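Local atomic coordinates of GTP pyrophosphokinase (Streptococcus pneumoniae, PDB entry 2BE3), a protein that probably transfers pyrophosphate from ATP to GTP or GDP to make the alarmone (p)ppGpp, as other RelA/SpoT-family synthetases do. Residues A67-E70 against H71-D75; I24-R27 against G28-K31; D167-D170 against E171-K174. All coordinates share one frame; numbering follows the deposited sequence.

Interaction 1 of 3, residues A67-E70 against H71-D75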
ATOM      1  N   ALA A  67      -5.556  20.013 -19.068  1.00 77.14           N
ATOM      2  CA  ALA A  67      -4.568  19.229 -19.788  1.00 76.97           C
ATOM      3  C   ALA A  67      -3.238  19.088 -19.032  1.00 76.61           C
ATOM      4  O   ALA A  67      -2.649  18.014 -19.043  1.00 77.99           O
ATOM      5  CB  ALA A  67      -4.351  19.800 -21.146  1.00 76.25           C
ATOM      6  N   THR A  68      -2.798  20.131 -18.328  1.00 75.27           N
ATOM      7  CA  THR A  68      -1.499  20.086 -17.650  1.00 73.66           C
ATOM      8  C   THR A  68      -1.613  19.854 -16.142  1.00 73.07           C
ATOM      9  O   THR A  68      -0.615  19.791 -15.414  1.00 72.71           O
ATOM     10  CB  THR A  68      -0.643  21.341 -17.987  1.00 73.60           C
ATOM     11  OG1 THR A  68      -1.147  22.478 -17.293  1.00 72.77           O
ATOM     12  CG2 THR A  68      -0.685  21.630 -19.481  1.00 72.26           C
ATOM     13  N   LEU A  69      -2.844  19.698 -15.672  1.00 72.81           N
ATOM     14  CA  LEU A  69      -3.115  19.599 -14.256  1.00 71.41           C
ATOM     15  C   LEU A  69      -2.224  18.579 -13.549  1.00 72.04           C
ATOM     16  O   LEU A  69      -1.607  18.883 -12.518  1.00 71.72           O
ATOM     17  CB  LEU A  69      -4.590  19.291 -14.049  1.00 71.60           C
ATOM     18  CG  LEU A  69      -5.048  19.077 -12.602  1.00 71.79           C
ATOM     19  CD1 LEU A  69      -4.629  20.281 -11.705  1.00 69.48           C
ATOM     20  CD2 LEU A  69      -6.548  18.766 -12.526  1.00 70.45           C
ATOM     21  N   GLU A  70      -2.116  17.375 -14.108  1.00 72.18           N
ATOM     22  CA  GLU A  70      -1.373  16.311 -13.438  1.00 72.42           C
ATOM     23  C   GLU A  70       0.150  16.520 -13.484  1.00 71.43           C
ATOM     24  O   GLU A  70       0.919  15.882 -12.741  1.00 70.62           O
ATOM     25  CB  GLU A  70      -1.748  14.969 -14.060  1.00 73.44           C
ATOM     26  CG  GLU A  70      -1.265  14.791 -15.479  1.00 77.68           C
ATOM     27  CD  GLU A  70      -1.789  13.512 -16.096  1.00 83.93           C
ATOM     28  OE1 GLU A  70      -1.047  12.513 -16.113  1.00 88.88           O
ATOM     29  OE2 GLU A  70      -2.954  13.495 -16.535  1.00 86.10           O
ATOM     30  N   HIS A  71       0.577  17.423 -14.350  1.00 69.49           N
ATOM     31  CA  HIS A  71       1.982  17.676 -14.503  1.00 69.72           C
ATOM     32  C   HIS A  71       2.429  18.853 -13.666  1.00 70.36           C
ATOM     33  O   HIS A  71       3.601  18.914 -13.268  1.00 71.16           O
ATOM     34  CB  HIS A  71       2.319  17.927 -16.002  1.00 68.78           C
ATOM     35  CG  HIS A  71       1.764  16.885 -16.924  1.00 66.85           C
ATOM     36  ND1 HIS A  71       2.312  15.622 -17.037  1.00 66.67           N
ATOM     37  CD2 HIS A  71       0.698  16.905 -17.761  1.00 66.19           C
ATOM     38  CE1 HIS A  71       1.628  14.917 -17.926  1.00 64.12           C
ATOM     39  NE2 HIS A  71       0.646  15.673 -18.383  1.00 67.80           N
ATOM     40  N   ASP A  72       1.523  19.799 -13.434  1.00 70.82           N
ATOM     41  CA  ASP A  72       1.905  21.106 -12.885  1.00 72.63           C
ATOM     42  C   ASP A  72       1.570  21.255 -11.413  1.00 73.53           C
ATOM     43  O   ASP A  72       2.272  21.968 -10.714  1.00 73.99           O
ATOM     44  CB  ASP A  72       1.243  22.268 -13.642  1.00 72.63           C
ATOM     45  CG  ASP A  72       1.787  22.466 -15.070  1.00 75.37           C
ATOM     46  OD1 ASP A  72       2.873  21.939 -15.432  1.00 75.08           O
ATOM     47  OD2 ASP A  72       1.102  23.188 -15.839  1.00 79.41           O
ATOM     48  N   LEU A  73       0.492  20.609 -10.957  1.00 74.01           N
ATOM     49  CA  LEU A  73       0.105  20.623  -9.558  1.00 75.01           C
ATOM     50  C   LEU A  73       0.764  19.492  -8.759  1.00 75.23           C
ATOM     51  O   LEU A  73       0.426  18.323  -8.919  1.00 76.50           O
ATOM     52  CB  LEU A  73      -1.432  20.579  -9.445  1.00 75.02           C
ATOM     53  CG  LEU A  73      -2.066  21.049  -8.139  1.00 77.02           C
ATOM     54  CD1 LEU A  73      -1.387  22.316  -7.648  1.00 80.56           C
ATOM     55  CD2 LEU A  73      -3.572  21.213  -8.241  1.00 76.01           C
ATOM     56  N   GLN A  74       1.681  19.838  -7.868  1.00 75.24           N
ATOM     57  CA  GLN A  74       2.508  18.833  -7.200  1.00 75.85           C
ATOM     58  C   GLN A  74       1.883  18.077  -6.013  1.00 75.11           C
ATOM     59  O   GLN A  74       2.398  17.039  -5.605  1.00 74.14           O
ATOM     60  CB  GLN A  74       3.836  19.461  -6.785  1.00 75.90           C
ATOM     61  CG  GLN A  74       4.729  19.792  -8.019  1.00 78.35           C
ATOM     62  CD  GLN A  74       6.086  20.405  -7.633  1.00 78.88           C
ATOM     63  OE1 GLN A  74       6.190  21.190  -6.667  1.00 84.79           O
ATOM     64  NE2 GLN A  74       7.127  20.037  -8.377  1.00 80.09           N
ATOM     65  N   ASP A  75       0.770  18.565  -5.485  1.00 74.13           N
ATOM     66  CA  ASP A  75       0.323  18.074  -4.208  1.00 74.42           C
ATOM     67  C   ASP A  75      -1.151  17.739  -4.204  1.00 73.25           C
ATOM     68  O   ASP A  75      -1.796  17.872  -3.178  1.00 73.44           O
ATOM     69  CB  ASP A  75       0.640  19.105  -3.117  1.00 75.21           C
ATOM     70  CG  ASP A  75      -0.181  20.402  -3.265  1.00 79.32           C
ATOM     71  OD1 ASP A  75      -0.304  20.916  -4.405  1.00 81.31           O
ATOM     72  OD2 ASP A  75      -0.741  20.878  -2.226  1.00 83.95           O
TER
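Ala67 meets the second half of this short helical turn through its carbonyl: its O lies at the edge of the His71 ring, in the ring plane, 3.8 Å from CD2. Thr68, next in line, uses both its side chain and its backbone. OG1, held between the backbone N and the carbonyl carbon (chi1 74°), donates a hydrogen bond of 2.8 Å to Asp72 OD2, which it meets from above the carboxylate plane. The carbonyl O of Thr68 accepts two backbone bonds, from His71 N and from Asp72 N, each 2.9 Å long. They arrive differently: His71 N stands well above the carbonyl plane, whereas Asp72 N comes almost straight in line with the C=O bond. Leu69 turns to the buried side. Its CD1 rests 3.7 Å from Leu73 CD2, the two side chains running side by side, while Leu69 O takes the N-H of Leu73 at 3.1 Å. Both leucines also pack on Ile55 of helix 52-62, and Leu69 touches Phe11 of helix 6-35. Glu70 has CG over the centre of the His71 ring, 3.6 Å from the centroid of the ring and 12° off the normal, a CH-pi contact. Its chi1 of 68° sets CG over that face, and the carboxylate continues nearly parallel to the ring to reach a salt bridge with Lys137 through OE1. Leu73, the first residue to leave helical geometry, ends the turn. The chemistry is thus divided: a hydroxyl-carboxylate bond links Thr68 and Asp72 on the solvent side, leucine methyls meet on the buried side, and the Thr68 carbonyl, gripped by two donors, ties the turn together. With its carboxylate paired to Lys137, which probably offsets much of the charge, Glu70 meets His71 mainly through the apolar CG.

Interaction 2 of 3, residues I24-R27 against G28-K31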
ATOM      1  N   ILE A  24       0.340   4.062   4.363  1.00 72.84           N
ATOM      2  CA  ILE A  24       0.709   2.770   4.930  1.00 71.81           C
ATOM      3  C   ILE A  24       2.225   2.514   4.828  1.00 71.49           C
ATOM      4  O   ILE A  24       2.849   2.028   5.768  1.00 71.64           O
ATOM      5  CB  ILE A  24      -0.120   1.625   4.291  1.00 72.28           C
ATOM      6  CG1 ILE A  24      -1.563   1.663   4.799  1.00 72.07           C
ATOM      7  CG2 ILE A  24       0.501   0.237   4.542  1.00 70.24           C
ATOM      8  CD1 ILE A  24      -2.534   0.987   3.800  1.00 73.35           C
ATOM      9  N   LYS A  25       2.815   2.858   3.692  1.00 71.42           N
ATOM     10  CA  LYS A  25       4.256   2.706   3.494  1.00 71.40           C
ATOM     11  C   LYS A  25       5.078   3.603   4.422  1.00 71.21           C
ATOM     12  O   LYS A  25       6.018   3.151   5.013  1.00 70.71           O
ATOM     13  CB  LYS A  25       4.623   2.910   2.033  1.00 71.46           C
ATOM     14  CG  LYS A  25       4.243   1.706   1.181  1.00 71.63           C
ATOM     15  CD  LYS A  25       4.178   2.117  -0.278  1.00 73.89           C
ATOM     16  CE  LYS A  25       4.352   0.906  -1.194  1.00 74.92           C
ATOM     17  NZ  LYS A  25       4.504   1.351  -2.614  1.00 76.43           N
ATOM     18  N   LEU A  26       4.672   4.851   4.602  1.00 71.64           N
ATOM     19  CA  LEU A  26       5.379   5.741   5.514  1.00 72.12           C
ATOM     20  C   LEU A  26       5.296   5.313   6.992  1.00 72.86           C
ATOM     21  O   LEU A  26       6.308   5.347   7.703  1.00 73.62           O
ATOM     22  CB  LEU A  26       4.894   7.170   5.308  1.00 72.33           C
ATOM     23  CG  LEU A  26       5.313   7.680   3.924  1.00 71.91           C
ATOM     24  CD1 LEU A  26       4.629   8.971   3.569  1.00 70.94           C
ATOM     25  CD2 LEU A  26       6.822   7.799   3.806  1.00 73.39           C
ATOM     26  N   ARG A  27       4.103   4.883   7.430  1.00 72.25           N
ATOM     27  CA  ARG A  27       3.916   4.269   8.726  1.00 71.99           C
ATOM     28  C   ARG A  27       4.685   2.963   8.887  1.00 72.28           C
ATOM     29  O   ARG A  27       5.058   2.602   9.997  1.00 72.96           O
ATOM     30  CB  ARG A  27       2.426   4.041   8.982  1.00 72.18           C
ATOM     31  CG  ARG A  27       1.649   5.344   9.069  1.00 72.01           C
ATOM     32  CD  ARG A  27       0.173   5.107   9.110  1.00 69.35           C
ATOM     33  NE  ARG A  27      -0.513   6.379   9.156  1.00 67.58           N
ATOM     34  CZ  ARG A  27      -1.800   6.561   8.896  1.00 66.47           C
ATOM     35  NH1 ARG A  27      -2.582   5.532   8.558  1.00 63.98           N
ATOM     36  NH2 ARG A  27      -2.292   7.788   8.967  1.00 63.01           N
ATOM     37  N   GLY A  28       4.937   2.236   7.799  1.00 72.22           N
ATOM     38  CA  GLY A  28       5.650   0.972   7.928  1.00 71.25           C
ATOM     39  C   GLY A  28       7.118   1.243   8.220  1.00 71.40           C
ATOM     40  O   GLY A  28       7.774   0.456   8.894  1.00 71.66           O
ATOM     41  N   ILE A  29       7.621   2.379   7.771  1.00 70.70           N
ATOM     42  CA  ILE A  29       8.959   2.809   8.177  1.00 71.83           C
ATOM     43  C   ILE A  29       9.081   2.919   9.687  1.00 71.75           C
ATOM     44  O   ILE A  29       9.947   2.288  10.274  1.00 72.94           O
ATOM     45  CB  ILE A  29       9.355   4.162   7.521  1.00 72.90           C
ATOM     46  CG1 ILE A  29       9.498   3.994   5.986  1.00 71.06           C
ATOM     47  CG2 ILE A  29      10.634   4.766   8.186  1.00 73.85           C
ATOM     48  CD1 ILE A  29       9.301   5.340   5.241  1.00 72.35           C
ATOM     49  N   ARG A  30       8.181   3.688  10.306  1.00 71.42           N
ATOM     50  CA  ARG A  30       8.095   3.827  11.737  1.00 71.28           C
ATOM     51  C   ARG A  30       8.030   2.459  12.413  1.00 72.61           C
ATOM     52  O   ARG A  30       8.770   2.184  13.360  1.00 71.55           O
ATOM     53  CB  ARG A  30       6.868   4.676  12.098  1.00 71.22           C
ATOM     54  CG  ARG A  30       6.608   4.825  13.573  1.00 69.48           C
ATOM     55  CD  ARG A  30       5.341   5.640  13.841  1.00 70.73           C
ATOM     56  NE  ARG A  30       4.178   4.868  13.427  1.00 68.29           N
ATOM     57  CZ  ARG A  30       3.018   5.382  13.040  1.00 64.95           C
ATOM     58  NH1 ARG A  30       2.830   6.706  13.003  1.00 63.84           N
ATOM     59  NH2 ARG A  30       2.058   4.553  12.664  1.00 59.61           N
ATOM     60  N   LYS A  31       7.142   1.612  11.907  1.00 73.98           N
ATOM     61  CA  LYS A  31       6.962   0.269  12.419  1.00 76.48           C
ATOM     62  C   LYS A  31       8.252  -0.571  12.293  1.00 76.95           C
ATOM     63  O   LYS A  31       8.548  -1.369  13.185  1.00 77.32           O
ATOM     64  CB  LYS A  31       5.781  -0.394  11.682  1.00 77.16           C
ATOM     65  CG  LYS A  31       5.427  -1.830  12.077  1.00 82.13           C
ATOM     66  CD  LYS A  31       4.414  -1.885  13.261  1.00 86.26           C
ATOM     67  CE  LYS A  31       5.132  -2.069  14.638  1.00 89.53           C
ATOM     68  NZ  LYS A  31       4.265  -1.716  15.832  1.00 89.49           N
TER
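Arg27 and Arg30 run side by side along one flank of helix 6-35, their guanidinium planes only 10° apart. Arg27 is extended from CG to NE, with CG beside the backbone N. Arg30 starts instead with CG on the far side from its own N (chi1 176°) and then bends at chi3 (69°), which carries its guanidinium back over Arg27. There NH2 lies 3.7 Å from Arg27 CG, so that the meeting is one of a guanidinium nitrogen with the aliphatic stem; the charged ends themselves stay apart, with Arg27 NE 4.7 Å from Arg30 NH2. Each has an acceptor in strand 42-49: Arg27 NH2 bonds to Val45 O and Arg30 NH1 to Glu43 O, which probably eases the closeness of two like charges. On the buried flank, Leu26 and Ile29 point the same way, and Leu26 CD2 touches Ile29 CD1 at 3.8 Å. Ile29 CB also sits 3.3 Å from Leu26 O. Beneath these side chains the helix is held by Lys31 N donating to Arg27 O at 3.0 Å and by Ile29 N donating to Lys25 O at 3.3 Å, while Gly28 N makes weak bonds to the carbonyls of Ile24 and Lys25. In the fold, Leu26 fits against Val45 of strand 42-49, Leu79 and Val81 of strand 77-83 and Leu96 of helix 89-97; Ile29 packs on Ile42, on Ile95 of that helix and on Ile133 of the second subunit, so the helix lies against the sheet and reaches the dimer partner.

Interaction 3 of 3, residues D167-D170 against E171-K174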
ATOM      1  N   ASP A 167      -3.547  39.267   4.340  1.00 78.05           N
ATOM      2  CA  ASP A 167      -3.965  40.478   5.047  1.00 77.53           C
ATOM      3  C   ASP A 167      -4.476  40.237   6.474  1.00 77.05           C
ATOM      4  O   ASP A 167      -5.646  40.454   6.783  1.00 76.62           O
ATOM      5  CB  ASP A 167      -4.999  41.225   4.215  1.00 78.03           C
ATOM      6  CG  ASP A 167      -5.245  42.649   4.702  1.00 80.95           C
ATOM      7  OD1 ASP A 167      -4.559  43.155   5.647  1.00 82.22           O
ATOM      8  OD2 ASP A 167      -6.168  43.263   4.128  1.00 84.46           O
ATOM      9  N   PHE A 168      -3.567  39.830   7.350  1.00 76.58           N
ATOM     10  CA  PHE A 168      -3.911  39.538   8.733  1.00 76.77           C
ATOM     11  C   PHE A 168      -4.208  40.801   9.564  1.00 77.09           C
ATOM     12  O   PHE A 168      -3.503  41.798   9.482  1.00 77.02           O
ATOM     13  CB  PHE A 168      -2.796  38.700   9.387  1.00 75.73           C
ATOM     14  CG  PHE A 168      -2.493  37.407   8.660  1.00 75.31           C
ATOM     15  CD1 PHE A 168      -3.383  36.322   8.732  1.00 72.73           C
ATOM     16  CD2 PHE A 168      -1.314  37.268   7.907  1.00 73.44           C
ATOM     17  CE1 PHE A 168      -3.117  35.137   8.074  1.00 71.50           C
ATOM     18  CE2 PHE A 168      -1.023  36.081   7.241  1.00 72.56           C
ATOM     19  CZ  PHE A 168      -1.930  35.001   7.321  1.00 74.88           C
ATOM     20  N   PRO A 169      -5.274  40.780  10.362  1.00 77.97           N
ATOM     21  CA  PRO A 169      -5.337  41.869  11.338  1.00 78.95           C
ATOM     22  C   PRO A 169      -4.032  41.965  12.155  1.00 80.41           C
ATOM     23  O   PRO A 169      -3.390  40.942  12.453  1.00 79.81           O
ATOM     24  CB  PRO A 169      -6.510  41.469  12.224  1.00 78.48           C
ATOM     25  CG  PRO A 169      -7.390  40.676  11.310  1.00 78.12           C
ATOM     26  CD  PRO A 169      -6.448  39.899  10.430  1.00 77.71           C
ATOM     27  N   ASP A 170      -3.630  43.199  12.452  1.00 82.33           N
ATOM     28  CA  ASP A 170      -2.417  43.508  13.225  1.00 84.23           C
ATOM     29  C   ASP A 170      -2.221  42.609  14.428  1.00 84.49           C
ATOM     30  O   ASP A 170      -1.096  42.182  14.718  1.00 84.98           O
ATOM     31  CB  ASP A 170      -2.463  44.952  13.742  1.00 85.10           C
ATOM     32  CG  ASP A 170      -1.899  45.951  12.753  1.00 87.95           C
ATOM     33  OD1 ASP A 170      -0.987  45.605  11.960  1.00 91.36           O
ATOM     34  OD2 ASP A 170      -2.372  47.108  12.788  1.00 93.10           O
ATOM     35  N   GLU A 171      -3.311  42.345  15.135  1.00 83.98           N
ATOM     36  CA  GLU A 171      -3.237  41.515  16.307  1.00 84.73           C
ATOM     37  C   GLU A 171      -2.903  40.060  15.990  1.00 83.78           C
ATOM     38  O   GLU A 171      -2.172  39.412  16.746  1.00 84.24           O
ATOM     39  CB  GLU A 171      -4.535  41.576  17.115  1.00 85.00           C
ATOM     40  CG  GLU A 171      -4.493  40.654  18.331  1.00 89.23           C
ATOM     41  CD  GLU A 171      -3.470  41.102  19.409  1.00 95.35           C
ATOM     42  OE1 GLU A 171      -2.649  42.034  19.149  1.00 96.72           O
ATOM     43  OE2 GLU A 171      -3.502  40.518  20.523  1.00 95.44           O
ATOM     44  N   ILE A 172      -3.479  39.548  14.908  1.00 82.18           N
ATOM     45  CA  ILE A 172      -3.283  38.173  14.515  1.00 80.97           C
ATOM     46  C   ILE A 172      -1.857  37.965  13.972  1.00 80.90           C
ATOM     47  O   ILE A 172      -1.169  37.022  14.377  1.00 80.41           O
ATOM     48  CB  ILE A 172      -4.397  37.719  13.550  1.00 80.84           C
ATOM     49  CG1 ILE A 172      -5.639  37.360  14.380  1.00 80.25           C
ATOM     50  CG2 ILE A 172      -3.945  36.542  12.710  1.00 79.40           C
ATOM     51  CD1 ILE A 172      -6.959  37.477  13.655  1.00 79.84           C
ATOM     52  N   LYS A 173      -1.413  38.880  13.109  1.00 80.32           N
ATOM     53  CA  LYS A 173      -0.043  38.911  12.624  1.00 80.04           C
ATOM     54  C   LYS A 173       1.019  38.988  13.749  1.00 79.93           C
ATOM     55  O   LYS A 173       2.007  38.252  13.722  1.00 79.27           O
ATOM     56  CB  LYS A 173       0.119  40.063  11.629  1.00 80.55           C
ATOM     57  CG  LYS A 173       1.409  40.018  10.824  1.00 82.03           C
ATOM     58  CD  LYS A 173       1.463  38.793   9.880  1.00 84.45           C
ATOM     59  CE  LYS A 173       2.744  38.748   9.024  1.00 85.28           C
ATOM     60  NZ  LYS A 173       3.729  37.747   9.558  1.00 86.23           N
ATOM     61  N   LYS A 174       0.816  39.863  14.734  1.00 79.67           N
ATOM     62  CA  LYS A 174       1.750  39.975  15.851  1.00 80.15           C
ATOM     63  C   LYS A 174       1.896  38.604  16.501  1.00 79.30           C
ATOM     64  O   LYS A 174       3.003  38.183  16.850  1.00 79.73           O
ATOM     65  CB  LYS A 174       1.296  41.033  16.892  1.00 80.69           C
ATOM     66  CG  LYS A 174       1.817  40.791  18.360  1.00 81.77           C
ATOM     67  CD  LYS A 174       0.927  41.431  19.461  1.00 82.12           C
ATOM     68  CE  LYS A 174       1.525  41.213  20.860  1.00 83.58           C
ATOM     69  NZ  LYS A 174       0.727  41.825  21.979  1.00 84.38           N
TER
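Pro169 O receives two backbone N-H groups of the helix that follows. Lys173 N donates to it at 2.9 Å in a nearly straight bond, N-H...O 170°. Ile172 N is closer, 2.8 Å from Pro169 O, but its angle of 121° makes this bond weak. The next bond along, from Lys174 N to Asp170 O, is 3.0 Å long. Side chains close over this start: Pro169 CG lies 4.0 Å from Ile172 CD1, the two lying alongside one another, and Phe168 crosses Ile172 at about a right angle, with CD1 4.0 Å from Ile172 CG2. The aliphatic chain of Lys173 passes the ring obliquely, CD lying 3.7 Å from Phe168 CD2; a bend at chi2 (65°) lays CD beside the phenyl group, while the chain end leads away, its NZ in a salt bridge with Glu177. The Phe168 side chain also touches Leu160 and Asn161 of helix 148-164. The arrangement is a helix N-terminus with proline at the N-cap position, where the proline carbonyl opens the i to i+4 bonding of helix 170-191 and Phe168 links it to helix 148-164.

All three contacts are local, one within a long helix and two at a short turn or a helix start, and they are far apart: their centres lie about 27 Å (1 and 2), 33 Å (1 and 3) and 39 Å (2 and 3) from one another. Interactions 1 and 2 are partly buried and set leucine or isoleucine against other elements, with helix 6-35 common to both, as carrier of interaction 2 and as a neighbour of interaction 1. Interaction 3 is a surface contact with no buried residue. Backbone bonds run through all three; interaction 1 adds a hydroxyl-carboxylate bond and a CH-pi contact, interaction 2 lays one arginine along another's stem, and interaction 3 gathers apolar groups at a helix start.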